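Local coordinates for NAF1 (PDB 2V3M), which binds RNA and helps assemble box H/ACA snoRNPs, associating through its Gar1-like domain with Cbf5 before Gar1 replaces it in the mature particle, at the interface of chains A and B. Sequence-based numbering; all coordinates share one arbitrary frame. Chains: chain A/B, NAF1.

The interface of chains A and B. Residues chain A 37, 47, 85; chain B 40-41.
The imidazole ND1 of A:His47 lies 3.0 Å from the carboxylate OE1 of B:Glu41, a likely hydrogen bond between two copies of the Gar1-like domain of NAF1. The other carboxylate oxygen, OE2, is modelled impossibly close to ND1, so the exact setting of the carboxylate, and with it the geometry of the bond, is doubtful. As modelled, the carboxylate comes to the ring's edge, its plane turned about 78° from the imidazole, an orientation that shares this doubt. CG of A:His47 stands anti to the backbone N (chi1 -167°), which carries the ring out from strand 43-48 toward chain B. One imidazole face is covered within chain A by A:Phe85, whose CE2 sits over the ring centre. A:Lys37, on strand 30-40, runs across the glutamate at about a right angle, its CE 3.5 Å from CD of B:Glu41. The amine NZ of A:Lys37 stays 4.1 Å from OE1 of B:Glu41, where opposite charges would probably attract at long range, without a direct bond. An alanine in place of A:Lys37 would probably leave the glutamate carboxylate without this nearby positive charge and uncover the flank where the lysine's methylene chain lies. B:Phe40 meets A:Phe85 edge-to-face, turning its CE1 edge toward the rim of the A:Phe85 face near CE2, with the planes 82° apart and the ring centroids separated by 5.4 Å. The two-fold symmetric interface repeats this patch with the chains exchanged, although such a dimer may belong to the crystal alone.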
# COMPACT_ATOMS: atom_id res chain seq x y z
N LYS A 37 -1.76 -7.49 -3.19
CA LYS A 37 -0.51 -7.45 -2.43
C LYS A 37 -0.60 -6.92 -1.02
O LYS A 37 0.22 -7.25 -0.22
CB LYS A 37 0.50 -6.69 -3.18
CG LYS A 37 0.99 -7.48 -4.40
CD LYS A 37 1.88 -8.60 -4.01
CE LYS A 37 2.74 -9.04 -5.17
NZ LYS A 37 3.59 -10.24 -4.74
N HIS A 47 -1.16 -4.97 -7.24
CA HIS A 47 -0.01 -4.52 -7.94
C HIS A 47 -0.27 -4.89 -9.37
O HIS A 47 -0.53 -6.08 -9.65
CB HIS A 47 1.24 -5.24 -7.46
CG HIS A 47 2.52 -4.61 -7.93
ND1 HIS A 47 3.76 -5.09 -7.58
CD2 HIS A 47 2.76 -3.56 -8.75
CE1 HIS A 47 4.72 -4.35 -8.13
NE2 HIS A 47 4.13 -3.41 -8.85
N PHE A 85 0.19 0.69 -9.06
CA PHE A 85 -0.47 0.03 -7.94
C PHE A 85 -1.85 0.60 -7.86
O PHE A 85 -1.99 1.82 -8.03
CB PHE A 85 0.11 0.43 -6.62
CG PHE A 85 1.47 -0.12 -6.35
CD1 PHE A 85 2.57 0.69 -6.44
CD2 PHE A 85 1.65 -1.41 -5.97
CE1 PHE A 85 3.88 0.21 -6.18
CE2 PHE A 85 2.93 -1.94 -5.75
CZ PHE A 85 4.05 -1.15 -5.83
N PHE B 40 5.04 -4.47 1.45
CA PHE B 40 4.90 -5.46 0.36
C PHE B 40 5.84 -5.09 -0.81
O PHE B 40 6.09 -3.86 -1.08
CB PHE B 40 3.47 -5.50 -0.13
CG PHE B 40 3.00 -4.17 -0.69
CD1 PHE B 40 3.12 -3.89 -2.07
CD2 PHE B 40 2.48 -3.18 0.16
CE1 PHE B 40 2.68 -2.71 -2.59
CE2 PHE B 40 2.06 -1.99 -0.34
CZ PHE B 40 2.19 -1.73 -1.72
N GLU B 41 6.39 -6.10 -1.47
CA GLU B 41 7.23 -5.90 -2.60
C GLU B 41 8.29 -4.83 -2.41
O GLU B 41 8.42 -3.91 -3.22
CB GLU B 41 6.38 -5.59 -3.78
CG GLU B 41 6.14 -6.89 -4.54
CD GLU B 41 5.32 -6.68 -5.76
OE1 GLU B 41 5.61 -7.33 -6.77
OE2 GLU B 41 4.40 -5.84 -5.68